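Local coordinates for putative alkaline phosphatase (Pseudomonas fluorescens, PDB 4F1V), which binds phosphate with high affinity in the periplasm and probably hands it to an ABC transporter for import into the cell, at residues G116-R121 and E150-F155; T171-S176 and I205-P210; V139-E144 and G179-G184. All coordinates share one frame; numbering follows the deposited sequence. Where two conformers were deposited one is given.

How the contacts relate
All three contacts lie on the same side of the chain's centre, in the lobe built round the four-stranded sheet that contains strands 138-142 and 204-205. Along the chain contact 1 closes before contact 2 opens, whereas contact 3 alternates with both. The centres of contacts 1 and 2, and of contacts 2 and 3, are about 8 Å apart, and those of contacts 1 and 3 about 10 Å. Helix 111-119 meets strand 138-142 through Phe118 CE2 and Val139 CG1, 3.8 Å apart, and Phe152 of helix 147-159 packs on Tyr207, in the loop after strand 204-205. Phe173 of contact 2 packs on Tyr141 of contact 3. Strand 138-142 also carries Arg142 to the phosphate.

Contact 1. Residues G116-R121 and E150-F155; sequences GVFSGR and ELFTRF
Phe118, near the end of helix 111-119, and Phe152, within helix 147-159, reach toward each other across a wide backbone separation, the nearest CA atoms being Phe118 CA and Thr153 CA at 10.0 Å. These two rings make the whole contact. Phe152 presents its CZ and CE2 edge to one face of Phe118, with CZ standing over the centre of that ring; its closest approach is 3.7 Å, from Phe152 CZ to Phe118 CD1. Ring centroids 4.9 Å apart and planes inclined at 78° define a T-shaped (edge-to-face) pair. Phe152 places CG opposite its backbone N (chi1 -176°), extending the ring across the gap.

The polar side chains bond within their own segments, away from the rings. Behind Phe118 the chain leaves the helix at Gly120, which has positive phi, and Ser119 OG accepts from Arg121 N at 3.2 Å in an ST turn. Glu163 OE2 takes a hydrogen bond with Ser119 OG and a salt bridge with Arg121 NE. In the conformer given, Arg154 NH2 lies 3.0 Å from Glu150 OE2, one helical turn back, a salt bridge that the second deposited conformer makes less certain. Ser64 OG and Lys65 N hold this buried carboxylate by hydrogen bonds.

Phe152 is also stacked with Tyr207, which places the T-shaped pair within a larger aromatic cluster of the phosphate-binding lobe. The side chain of Phe152 is about 9 Å from the bound hydrogenphosphate ion, too far to touch it. The chemistry implies an apolar join between two helices: the weakly positive hydrogens on the edge of Phe152 face the electron-rich face of Phe118, an orientation consistent with a favourable quadrupolar interaction.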
ATOM      1  N   GLY A 116      -9.971   0.480  19.935  1.00  5.03           N
ATOM      2  CA  GLY A 116     -11.295   0.892  20.412  1.00  5.34           C
ATOM      3  C   GLY A 116     -11.939   1.938  19.567  1.00  4.90           C
ATOM      4  O   GLY A 116     -13.163   1.927  19.398  1.00  5.62           O
ATOM      5  N   VAL A 117     -11.174   2.879  19.002  1.00  4.85           N
ATOM      6  CA  VAL A 117     -11.753   3.861  18.096  1.00  5.12           C
ATOM      7  C   VAL A 117     -12.308   3.167  16.852  1.00  4.94           C
ATOM      8  O   VAL A 117     -13.445   3.425  16.396  1.00  5.96           O
ATOM      9  CB  VAL A 117     -10.711   4.933  17.735  1.00  5.35           C
ATOM     10  CG1 VAL A 117     -11.191   5.788  16.585  1.00  7.14           C
ATOM     11  CG2 VAL A 117     -10.389   5.804  18.966  1.00  6.80           C
ATOM     12  N   PHE A 118     -11.500   2.248  16.259  1.00  5.33           N
ATOM     13  CA  PHE A 118     -11.933   1.623  15.003  1.00  5.19           C
ATOM     14  C   PHE A 118     -12.966   0.506  15.171  1.00  5.13           C
ATOM     15  O   PHE A 118     -13.562   0.129  14.172  1.00  6.01           O
ATOM     16  CB  PHE A 118     -10.714   1.286  14.122  1.00  5.26           C
ATOM     17  CG  PHE A 118     -10.127   2.540  13.516  1.00  5.12           C
ATOM     18  CD1 PHE A 118      -9.151   3.287  14.171  1.00  5.38           C
ATOM     19  CD2 PHE A 118     -10.662   3.042  12.324  1.00  5.61           C
ATOM     20  CE1 PHE A 118      -8.673   4.503  13.663  1.00  6.33           C
ATOM     21  CE2 PHE A 118     -10.154   4.245  11.790  1.00  6.20           C
ATOM     22  CZ  PHE A 118      -9.162   4.970  12.441  1.00  6.76           C
ATOM     23  N   SER A 119     -13.138   0.009  16.398  1.00  5.25           N
ATOM     24  CA  SER A 119     -14.188  -0.951  16.695  1.00  6.09           C
ATOM     25  C   SER A 119     -15.521  -0.245  17.114  1.00  6.58           C
ATOM     26  O   SER A 119     -16.530  -0.919  17.226  1.00  8.25           O
ATOM     27  CB  SER A 119     -13.813  -1.909  17.793  1.00  6.77           C
ATOM     28  OG  SER A 119     -13.856  -1.227  19.030  1.00  6.60           O
ATOM     29  N   GLY A 120     -15.431   1.025  17.447  1.00  6.04           N
ATOM     30  CA  GLY A 120     -16.561   1.803  17.993  1.00  7.31           C
ATOM     31  C   GLY A 120     -16.664   1.726  19.529  1.00  6.80           C
ATOM     32  O   GLY A 120     -17.536   2.445  20.067  1.00  8.20           O
ATOM     33  N   ARG A 121     -15.824   0.982  20.213  1.00  6.15           N
ATOM     34  CA  ARG A 121     -15.843   0.936  21.681  1.00  6.74           C
ATOM     35  C   ARG A 121     -15.571   2.302  22.309  1.00  6.95           C
ATOM     36  O   ARG A 121     -16.174   2.661  23.313  1.00  8.68           O
ATOM     37  CB  ARG A 121     -14.818  -0.101  22.147  1.00  6.85           C
ATOM     38  CG  ARG A 121     -14.568  -0.145  23.659  1.00  7.48           C
ATOM     39  CD  ARG A 121     -13.685  -1.291  24.042  1.00  8.06           C
ATOM     40  NE  ARG A 121     -12.396  -1.318  23.348  1.00  7.78           N
ATOM     41  CZ  ARG A 121     -11.316  -0.689  23.746  1.00  8.29           C
ATOM     42  NH1 ARG A 121     -11.322   0.150  24.802  1.00  9.39           N
ATOM     43  NH2 ARG A 121     -10.185  -0.859  23.075  1.00  7.35           N
ATOM     44  N   GLU A 150      -6.210  -2.872   3.466  1.00  2.96           N
ATOM     45  CA  GLU A 150      -5.544  -4.148   3.741  1.00  3.26           C
ATOM     46  C   GLU A 150      -4.358  -3.926   4.710  1.00  3.22           C
ATOM     47  O   GLU A 150      -4.201  -4.670   5.692  1.00  3.39           O
ATOM     48  CB  GLU A 150      -5.111  -4.813   2.432  1.00  3.46           C
ATOM     49  CG  GLU A 150      -4.544  -6.229   2.681  1.00  4.27           C
ATOM     50  CD  GLU A 150      -4.295  -6.969   1.368  1.00  3.98           C
ATOM     51  OE1 GLU A 150      -5.277  -7.236   0.638  1.00  4.21           O
ATOM     52  OE2 GLU A 150      -3.092  -7.286   1.068  1.00  4.00           O
ATOM     53  N   LEU A 151      -3.512  -2.927   4.442  1.00  3.35           N
ATOM     54  CA  LEU A 151      -2.360  -2.695   5.313  1.00  3.48           C
ATOM     55  C   LEU A 151      -2.800  -2.396   6.760  1.00  3.22           C
ATOM     56  O   LEU A 151      -2.166  -2.825   7.729  1.00  3.72           O
ATOM     57  CB  LEU A 151      -1.503  -1.530   4.783  1.00  3.18           C
ATOM     58  CG  LEU A 151      -0.754  -1.801   3.480  1.00  3.80           C
ATOM     59  CD1 LEU A 151      -0.020  -0.548   3.061  1.00  5.89           C
ATOM     60  CD2 LEU A 151       0.182  -2.991   3.618  1.00  5.34           C
ATOM     61  N   PHE A 152      -3.846  -1.601   6.897  1.00  3.23           N
ATOM     62  CA  PHE A 152      -4.348  -1.188   8.232  1.00  3.06           C
ATOM     63  C   PHE A 152      -5.014  -2.354   8.987  1.00  3.49           C
ATOM     64  O   PHE A 152      -4.772  -2.535  10.173  1.00  3.60           O
ATOM     65  CB  PHE A 152      -5.300  -0.006   8.046  1.00  3.28           C
ATOM     66  CG  PHE A 152      -5.820   0.586   9.353  1.00  3.86           C
ATOM     67  CD1 PHE A 152      -4.978   1.018  10.353  1.00  4.60           C
ATOM     68  CD2 PHE A 152      -7.181   0.729   9.545  1.00  4.62           C
ATOM     69  CE1 PHE A 152      -5.420   1.592  11.520  1.00  5.45           C
ATOM     70  CE2 PHE A 152      -7.668   1.310  10.723  1.00  5.61           C
ATOM     71  CZ  PHE A 152      -6.819   1.744  11.688  1.00  6.07           C
ATOM     72  N   THR A 153      -5.855  -3.091   8.278  1.00  3.50           N
ATOM     73  CA  THR A 153      -6.536  -4.217   8.929  1.00  3.26           C
ATOM     74  C   THR A 153      -5.587  -5.347   9.250  1.00  3.63           C
ATOM     75  O   THR A 153      -5.840  -6.089  10.207  1.00  4.05           O
ATOM     76  CB  THR A 153      -7.764  -4.694   8.143  1.00  4.09           C
ATOM     77  OG1 THR A 153      -7.377  -5.231   6.847  1.00  4.08           O
ATOM     78  CG2 THR A 153      -8.813  -3.633   8.019  1.00  4.29           C
ATOM     79  N   ARG A 154      -4.449  -5.493   8.558  0.80  3.58           N
ATOM     80  CA  ARG A 154      -3.410  -6.425   9.043  0.80  3.91           C
ATOM     81  C   ARG A 154      -2.996  -6.067  10.457  0.80  3.95           C
ATOM     82  O   ARG A 154      -2.779  -6.941  11.323  0.80  4.05           O
ATOM     83  CB  ARG A 154      -2.205  -6.447   8.093  0.80  3.72           C
ATOM     84  CG  ARG A 154      -2.516  -7.184   6.771  0.80  2.91           C
ATOM     85  CD  ARG A 154      -1.247  -7.308   5.898  0.80  4.15           C
ATOM     86  NE  ARG A 154      -1.486  -7.828   4.587  0.80  3.73           N
ATOM     87  CZ  ARG A 154      -1.889  -9.070   4.291  0.80  3.83           C
ATOM     88  NH1 ARG A 154      -1.914  -9.994   5.223  0.80  4.84           N
ATOM     89  NH2 ARG A 154      -2.154  -9.360   3.003  0.80  5.11           N
ATOM     90  N   PHE A 155      -2.807  -4.756  10.720  1.00  3.95           N
ATOM     91  CA  PHE A 155      -2.329  -4.301  12.040  1.00  3.84           C
ATOM     92  C   PHE A 155      -3.425  -4.558  13.091  1.00  3.88           C
ATOM     93  O   PHE A 155      -3.188  -5.112  14.174  1.00  4.61           O
ATOM     94  CB  PHE A 155      -1.934  -2.825  11.983  1.00  3.87           C
ATOM     95  CG  PHE A 155      -1.403  -2.332  13.299  1.00  4.34           C
ATOM     96  CD1 PHE A 155      -0.094  -2.627  13.656  1.00  4.69           C
ATOM     97  CD2 PHE A 155      -2.136  -1.581  14.199  1.00  5.10           C
ATOM     98  CE1 PHE A 155       0.460  -2.189  14.849  1.00  5.18           C
ATOM     99  CE2 PHE A 155      -1.609  -1.142  15.414  1.00  5.74           C
ATOM    100  CZ  PHE A 155      -0.313  -1.446  15.725  1.00  5.71           C
TER

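Contact 2. Residues T171-S176 and I205-P210; sequences TTFGTS and ITYMSP
In the conformer given, Phe173, with CG opposite its backbone N (chi1 -175°), leaves its CB and the root of its ring against the phenol of Tyr207, whose own CG sits between the backbone N and the carbonyl carbon (chi1 57°). The closest approach is made by a hydroxyl and a methylene: Tyr207 OH lies 3.4 Å from Phe173 CB and 4.0 Å from Phe173 CG. Tyr207 CE2 stands 4.2 Å above the mean plane of the Phe173 ring, displaced toward its rim. For this conformer the centroids are 5.7 Å apart and the planes meet at 45°, a slanted packing of two buried rings.

In this venus-flytrap fold, both segments are connecting loops: residues 205-210 leave strand 204-205, and residues 171-176 come after helix 147-159. The phenol oxygen is hydrogen-bonded with Thr149 OG1 and accepts from the backbone N of Arg142, which binds the phosphate. Thus Tyr207 belongs to a second shell, its side chain about 7 Å from the ion. Around Phe173 the loop turns back on itself through backbone hydrogen bonds, Thr175 N to Thr172 O at 3.0 Å and Ser176 N to Phe173 O at 2.9 Å.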
ATOM      1  N   THR A 171      -9.774  -5.878   2.160  1.00  4.32           N
ATOM      2  CA  THR A 171      -9.674  -4.624   1.406  1.00  4.07           C
ATOM      3  C   THR A 171     -10.903  -3.741   1.580  1.00  4.21           C
ATOM      4  O   THR A 171     -10.877  -2.602   1.133  1.00  4.21           O
ATOM      5  CB  THR A 171      -9.430  -4.854  -0.090  1.00  4.62           C
ATOM      6  OG1 THR A 171     -10.600  -5.378  -0.718  1.00  5.15           O
ATOM      7  CG2 THR A 171      -8.219  -5.741  -0.362  1.00  5.24           C
ATOM      8  N   THR A 172     -11.966  -4.243   2.234  1.00  4.60           N
ATOM      9  CA  THR A 172     -13.207  -3.482   2.421  1.00  4.79           C
ATOM     10  C   THR A 172     -13.455  -3.299   3.919  1.00  4.16           C
ATOM     11  O   THR A 172     -13.939  -4.203   4.623  1.00  5.16           O
ATOM     12  CB  THR A 172     -14.382  -4.186   1.754  1.00  6.13           C
ATOM     13  OG1 THR A 172     -14.509  -5.528   2.178  1.00  7.17           O
ATOM     14  CG2 THR A 172     -14.222  -4.176   0.209  1.00  8.35           C
ATOM     15  N   PHE A 173     -13.074  -2.124   4.440  0.80  4.61           N
ATOM     16  CA  PHE A 173     -13.151  -1.901   5.907  0.80  4.62           C
ATOM     17  C   PHE A 173     -14.557  -2.127   6.422  0.80  4.76           C
ATOM     18  O   PHE A 173     -14.694  -2.534   7.565  0.80  5.37           O
ATOM     19  CB  PHE A 173     -12.605  -0.488   6.266  0.80  4.15           C
ATOM     20  CG  PHE A 173     -12.570  -0.284   7.785  0.80  4.40           C
ATOM     21  CD1 PHE A 173     -13.567   0.387   8.479  0.80  4.75           C
ATOM     22  CD2 PHE A 173     -11.540  -0.841   8.531  0.80  5.99           C
ATOM     23  CE1 PHE A 173     -13.538   0.499   9.847  0.80  5.01           C
ATOM     24  CE2 PHE A 173     -11.515  -0.718   9.913  0.80  6.03           C
ATOM     25  CZ  PHE A 173     -12.498  -0.087  10.567  0.80  5.40           C
ATOM     26  N   GLY A 174     -15.575  -1.813   5.608  1.00  5.34           N
ATOM     27  CA  GLY A 174     -16.954  -1.999   6.049  1.00  7.60           C
ATOM     28  C   GLY A 174     -17.330  -3.381   6.505  1.00  8.45           C
ATOM     29  O   GLY A 174     -18.319  -3.523   7.197  1.00 12.61           O
ATOM     30  N   THR A 175     -16.484  -4.373   6.167  1.00  7.30           N
ATOM     31  CA  THR A 175     -16.730  -5.760   6.656  1.00 10.30           C
ATOM     32  C   THR A 175     -15.609  -6.248   7.536  1.00  8.48           C
ATOM     33  O   THR A 175     -15.600  -7.459   7.893  1.00 12.47           O
ATOM     34  CB  THR A 175     -17.033  -6.740   5.496  1.00 12.61           C
ATOM     35  OG1 THR A 175     -15.881  -6.689   4.610  1.00 13.63           O
ATOM     36  CG2 THR A 175     -18.279  -6.324   4.789  1.00 27.31           C
ATOM     37  N   SER A 176     -14.620  -5.444   7.916  1.00  5.68           N
ATOM     38  CA  SER A 176     -13.494  -5.957   8.669  1.00  5.66           C
ATOM     39  C   SER A 176     -13.915  -6.452  10.081  1.00  5.68           C
ATOM     40  O   SER A 176     -13.542  -7.586  10.470  1.00  6.31           O
ATOM     41  CB  SER A 176     -12.367  -4.912   8.820  1.00  4.99           C
ATOM     42  OG  SER A 176     -11.330  -5.402   9.604  1.00  5.28           O
ATOM     43  N   ILE A 205     -11.851  11.033  12.213  1.00  4.19           N
ATOM     44  CA  ILE A 205     -10.556  10.354  12.276  1.00  3.62           C
ATOM     45  C   ILE A 205     -10.543   9.254  11.186  1.00  3.88           C
ATOM     46  O   ILE A 205     -11.582   8.696  10.860  1.00  4.40           O
ATOM     47  CB  ILE A 205     -10.314   9.729  13.705  1.00  3.95           C
ATOM     48  CG1 ILE A 205      -8.882   9.222  13.857  1.00  4.46           C
ATOM     49  CG2 ILE A 205     -11.358   8.685  14.057  1.00  5.00           C
ATOM     50  CD1 ILE A 205      -8.509   9.094  15.335  1.00  5.96           C
ATOM     51  N   THR A 206      -9.368   8.931  10.671  1.00  3.59           N
ATOM     52  CA  THR A 206      -9.253   7.873   9.641  1.00  3.89           C
ATOM     53  C   THR A 206      -7.834   7.279   9.675  1.00  3.52           C
ATOM     54  O   THR A 206      -7.010   7.654  10.504  1.00  4.04           O
ATOM     55  CB  THR A 206      -9.622   8.443   8.250  1.00  4.00           C
ATOM     56  OG1 THR A 206      -9.831   7.375   7.323  1.00  4.04           O
ATOM     57  CG2 THR A 206      -8.568   9.347   7.700  1.00  3.98           C
ATOM     58  N   TYR A 207      -7.628   6.356   8.719  1.00  3.53           N
ATOM     59  CA  TYR A 207      -6.339   5.750   8.425  1.00  3.35           C
ATOM     60  C   TYR A 207      -5.969   6.140   6.996  1.00  3.39           C
ATOM     61  O   TYR A 207      -6.844   6.302   6.137  1.00  4.09           O
ATOM     62  CB  TYR A 207      -6.402   4.202   8.596  1.00  3.91           C
ATOM     63  CG  TYR A 207      -7.464   3.555   7.737  1.00  3.59           C
ATOM     64  CD1 TYR A 207      -7.161   3.059   6.476  1.00  3.38           C
ATOM     65  CD2 TYR A 207      -8.789   3.514   8.162  1.00  3.86           C
ATOM     66  CE1 TYR A 207      -8.147   2.512   5.651  1.00  3.53           C
ATOM     67  CE2 TYR A 207      -9.766   2.950   7.341  1.00  3.40           C
ATOM     68  CZ  TYR A 207      -9.466   2.450   6.107  1.00  3.43           C
ATOM     69  OH  TYR A 207     -10.457   1.951   5.296  1.00  4.40           O
ATOM     70  N   MET A 208      -4.654   6.322   6.722  1.00  3.35           N
ATOM     71  CA  MET A 208      -4.315   7.047   5.480  1.00  3.14           C
ATOM     72  C   MET A 208      -2.865   6.867   5.059  1.00  3.15           C
ATOM     73  O   MET A 208      -1.937   6.813   5.889  1.00  3.57           O
ATOM     74  CB  MET A 208      -4.561   8.555   5.739  1.00  2.99           C
ATOM     75  CG  MET A 208      -4.411   9.496   4.566  1.00  3.24           C
ATOM     76  SD  MET A 208      -5.392   9.075   3.097  1.00  3.82           S
ATOM     77  CE  MET A 208      -7.014   9.056   3.811  1.00  4.43           C
ATOM     78  N   SER A 209      -2.678   6.878   3.742  1.00  3.02           N
ATOM     79  CA  SER A 209      -1.367   7.089   3.144  1.00  3.23           C
ATOM     80  C   SER A 209      -0.600   8.216   3.854  1.00  3.15           C
ATOM     81  O   SER A 209      -1.185   9.295   4.054  1.00  3.49           O
ATOM     82  CB  SER A 209      -1.544   7.520   1.666  1.00  3.70           C
ATOM     83  OG  SER A 209      -0.354   7.944   1.125  1.00  4.25           O
ATOM     84  N   PRO A 210       0.685   8.044   4.154  1.00  3.13           N
ATOM     85  CA  PRO A 210       1.408   9.132   4.810  1.00  3.44           C
ATOM     86  C   PRO A 210       1.617  10.313   3.898  1.00  3.40           C
ATOM     87  O   PRO A 210       1.857  11.429   4.387  1.00  5.29           O
ATOM     88  CB  PRO A 210       2.710   8.458   5.252  1.00  4.40           C
ATOM     89  CG  PRO A 210       2.895   7.356   4.220  1.00  3.97           C
ATOM     90  CD  PRO A 210       1.508   6.838   3.965  1.00  3.93           C
TER

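Contact 3. Residues V139-E144 and G179-G184; sequences VVYRSE and GGLPAG. With PI (hydrogenphosphate ion), chain B.
Tyr141 and Leu181 join strand 138-142, in the four-stranded mixed sheet of a venus-flytrap phosphate-binding lobe, to the loop that precedes strand 186-188. The CB of Tyr141 packs against Phe173 of contact 2, and Leu181 CD2 lies over one face of the ring. Tyr141 CD2 meets Leu181 CD2 at 4.0 Å, and CE2 lies beside both leucine methyls. Farther out, CZ and the phenol oxygen pass to the other methyl, with Tyr141 OH 3.3 Å from Leu181 CD1. The methyl CD2 of Leu181 lies just 14° off the ring normal, the geometry of a CH-pi contact. Nearer the start of the strand, Val139 CG2 packs on Pro182 CG, and a water bridges Val139 N to Ala183 O.

Arg142, one residue beyond Tyr141, binds the ligand. Its chain bent at chi2 and chi3 (-77° and -67°), it donates from NH2 to phosphate O2 at 2.8 Å, nearly straight, and from NH1 to phosphate O3 at 2.9 Å along a more bent path. The hydroxyls of Thr9, Ser33, Ser146 and Thr148 and the backbone N of Leu10 and Gly147 also bind the ion. Glu144 fixes the guanidinium's rotation by gripping it side-on: Arg142 NE reaches Glu144 OE1 at 3.0 Å on the syn side but tilted out of the carboxylate plane, while Arg142 NH2 meets Glu144 OE2 from above that plane at 2.8 Å.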
ATOM      1  N   VAL A 139     -15.731   8.037  12.624  1.00  5.05           N
ATOM      2  CA  VAL A 139     -14.717   7.332  11.843  1.00  5.23           C
ATOM      3  C   VAL A 139     -15.066   7.458  10.338  1.00  4.61           C
ATOM      4  O   VAL A 139     -16.179   7.187   9.935  1.00  5.72           O
ATOM      5  CB  VAL A 139     -14.718   5.849  12.274  1.00  5.48           C
ATOM      6  CG1 VAL A 139     -13.830   5.026  11.320  1.00  7.04           C
ATOM      7  CG2 VAL A 139     -14.210   5.755  13.715  1.00  7.15           C
ATOM      8  N   VAL A 140     -14.052   7.815   9.553  1.00  4.50           N
ATOM      9  CA  VAL A 140     -14.146   7.828   8.091  1.00  4.02           C
ATOM     10  C   VAL A 140     -13.320   6.646   7.558  1.00  3.69           C
ATOM     11  O   VAL A 140     -12.236   6.357   8.065  1.00  4.56           O
ATOM     12  CB  VAL A 140     -13.606   9.156   7.490  1.00  4.46           C
ATOM     13  CG1 VAL A 140     -13.833   9.181   5.977  1.00  5.41           C
ATOM     14  CG2 VAL A 140     -14.272  10.360   8.144  1.00  6.42           C
ATOM     15  N   TYR A 141     -13.838   5.919   6.576  1.00  3.86           N
ATOM     16  CA  TYR A 141     -13.206   4.718   6.047  1.00  3.46           C
ATOM     17  C   TYR A 141     -13.411   4.675   4.531  1.00  3.20           C
ATOM     18  O   TYR A 141     -14.232   5.361   3.959  1.00  4.08           O
ATOM     19  CB  TYR A 141     -13.703   3.460   6.749  1.00  3.85           C
ATOM     20  CG  TYR A 141     -15.146   3.144   6.408  1.00  4.50           C
ATOM     21  CD1 TYR A 141     -15.460   2.257   5.387  1.00  4.63           C
ATOM     22  CD2 TYR A 141     -16.184   3.748   7.094  1.00  5.08           C
ATOM     23  CE1 TYR A 141     -16.750   1.960   5.029  1.00  6.18           C
ATOM     24  CE2 TYR A 141     -17.497   3.522   6.713  1.00  5.87           C
ATOM     25  CZ  TYR A 141     -17.808   2.624   5.699  1.00  6.24           C
ATOM     26  OH  TYR A 141     -19.118   2.346   5.328  1.00  8.75           O
ATOM     27  N   ARG A 142     -12.634   3.777   3.882  1.00  3.50           N
ATOM     28  CA  ARG A 142     -12.699   3.637   2.422  1.00  3.59           C
ATOM     29  C   ARG A 142     -13.869   2.769   2.002  1.00  4.10           C
ATOM     30  O   ARG A 142     -13.995   1.613   2.441  1.00  4.28           O
ATOM     31  CB  ARG A 142     -11.349   3.053   1.892  1.00  3.70           C
ATOM     32  CG  ARG A 142     -10.202   4.039   1.993  1.00  3.80           C
ATOM     33  CD  ARG A 142     -10.259   5.104   0.906  1.00  3.94           C
ATOM     34  NE  ARG A 142     -10.026   4.547  -0.431  1.00  3.60           N
ATOM     35  CZ  ARG A 142      -8.813   4.222  -0.874  1.00  3.64           C
ATOM     36  NH1 ARG A 142      -7.709   4.538  -0.175  1.00  3.54           N
ATOM     37  NH2 ARG A 142      -8.704   3.594  -2.048  1.00  4.03           N
ATOM     38  N   SER A 143     -14.692   3.296   1.115  1.00  4.36           N
ATOM     39  CA  SER A 143     -15.831   2.584   0.600  0.50  4.73           C
ATOM     40  C   SER A 143     -15.530   1.376  -0.265  1.00  4.95           C
ATOM     41  O   SER A 143     -16.299   0.431  -0.328  1.00  7.46           O
ATOM     42  CB  SER A 143     -16.715   3.555  -0.250  0.50  4.91           C
ATOM     43  OG  SER A 143     -16.054   3.942  -1.448  0.50  4.38           O
ATOM     44  N   GLU A 144     -14.404   1.447  -0.972  1.00  4.92           N
ATOM     45  CA  GLU A 144     -14.077   0.515  -2.050  1.00  4.75           C
ATOM     46  C   GLU A 144     -12.927  -0.410  -1.600  1.00  4.60           C
ATOM     47  O   GLU A 144     -12.442  -0.374  -0.498  1.00  5.66           O
ATOM     48  CB  GLU A 144     -13.746   1.268  -3.351  1.00  5.08           C
ATOM     49  CG  GLU A 144     -12.386   1.864  -3.550  1.00  5.24           C
ATOM     50  CD  GLU A 144     -12.051   3.124  -2.767  1.00  4.65           C
ATOM     51  OE1 GLU A 144     -12.449   3.308  -1.598  1.00  5.46           O
ATOM     52  OE2 GLU A 144     -11.200   3.920  -3.322  1.00  4.69           O
ATOM     53  N   GLY A 179     -18.106  -7.168  14.698  1.00  8.26           N
ATOM     54  CA  GLY A 179     -19.185  -6.439  15.401  1.00  8.69           C
ATOM     55  C   GLY A 179     -19.737  -5.213  14.645  1.00  9.53           C
ATOM     56  O   GLY A 179     -20.481  -4.492  15.242  1.00 13.60           O
ATOM     57  N   GLY A 180     -19.359  -5.060  13.380  1.00  9.09           N
ATOM     58  CA  GLY A 180     -19.840  -3.973  12.593  1.00  9.47           C
ATOM     59  C   GLY A 180     -19.030  -2.710  12.654  1.00  7.71           C
ATOM     60  O   GLY A 180     -18.113  -2.530  13.450  1.00  7.89           O
ATOM     61  N   LEU A 181     -19.431  -1.772  11.780  1.00  7.63           N
ATOM     62  CA  LEU A 181     -18.856  -0.454  11.804  1.00  7.52           C
ATOM     63  C   LEU A 181     -19.295   0.307  13.051  1.00  6.99           C
ATOM     64  O   LEU A 181     -20.418   0.112  13.558  1.00  8.64           O
ATOM     65  CB  LEU A 181     -19.325   0.332  10.565  1.00  6.84           C
ATOM     66  CG  LEU A 181     -18.648  -0.044   9.249  1.00  7.27           C
ATOM     67  CD1 LEU A 181     -19.411   0.526   8.087  1.00  7.78           C
ATOM     68  CD2 LEU A 181     -17.243   0.451   9.182  1.00  9.59           C
ATOM     69  N   PRO A 182     -18.517   1.298  13.484  1.00  7.51           N
ATOM     70  CA  PRO A 182     -19.034   2.244  14.507  1.00  7.53           C
ATOM     71  C   PRO A 182     -20.253   2.955  13.999  1.00  7.25           C
ATOM     72  O   PRO A 182     -20.302   3.329  12.821  1.00  7.25           O
ATOM     73  CB  PRO A 182     -17.860   3.185  14.754  1.00  8.61           C
ATOM     74  CG  PRO A 182     -16.614   2.457  14.200  1.00  8.89           C
ATOM     75  CD  PRO A 182     -17.186   1.663  13.046  1.00  7.61           C
ATOM     76  N   ALA A 183     -21.226   3.189  14.913  1.00  7.86           N
ATOM     77  CA  ALA A 183     -22.346   4.014  14.534  1.00  8.28           C
ATOM     78  C   ALA A 183     -21.853   5.351  13.983  1.00  7.38           C
ATOM     79  O   ALA A 183     -20.915   5.948  14.490  1.00  8.11           O
ATOM     80  CB  ALA A 183     -23.274   4.221  15.742  1.00 10.91           C
ATOM     81  N   GLY A 184     -22.493   5.817  12.906  1.00  7.53           N
ATOM     82  CA  GLY A 184     -22.184   7.111  12.356  1.00  7.80           C
ATOM     83  C   GLY A 184     -20.983   7.148  11.445  1.00  7.23           C
ATOM     84  O   GLY A 184     -20.588   8.228  10.965  1.00  7.48           O
TER
HETATM   85  P    PI B1401      -5.416   2.282  -2.174  1.00  2.78           P
HETATM   86  O1   PI B1401      -5.725   0.890  -2.724  1.00  2.77           O
HETATM   87  O2   PI B1401      -6.067   3.375  -3.026  1.00  3.22           O
HETATM   88  O3   PI B1401      -5.848   2.383  -0.706  1.00  3.08           O
HETATM   89  O4   PI B1401      -3.880   2.507  -2.257  1.00  3.15           O
HETATM   90  O   HOH W   1     -18.052   6.634  13.638  1.00  6.37           O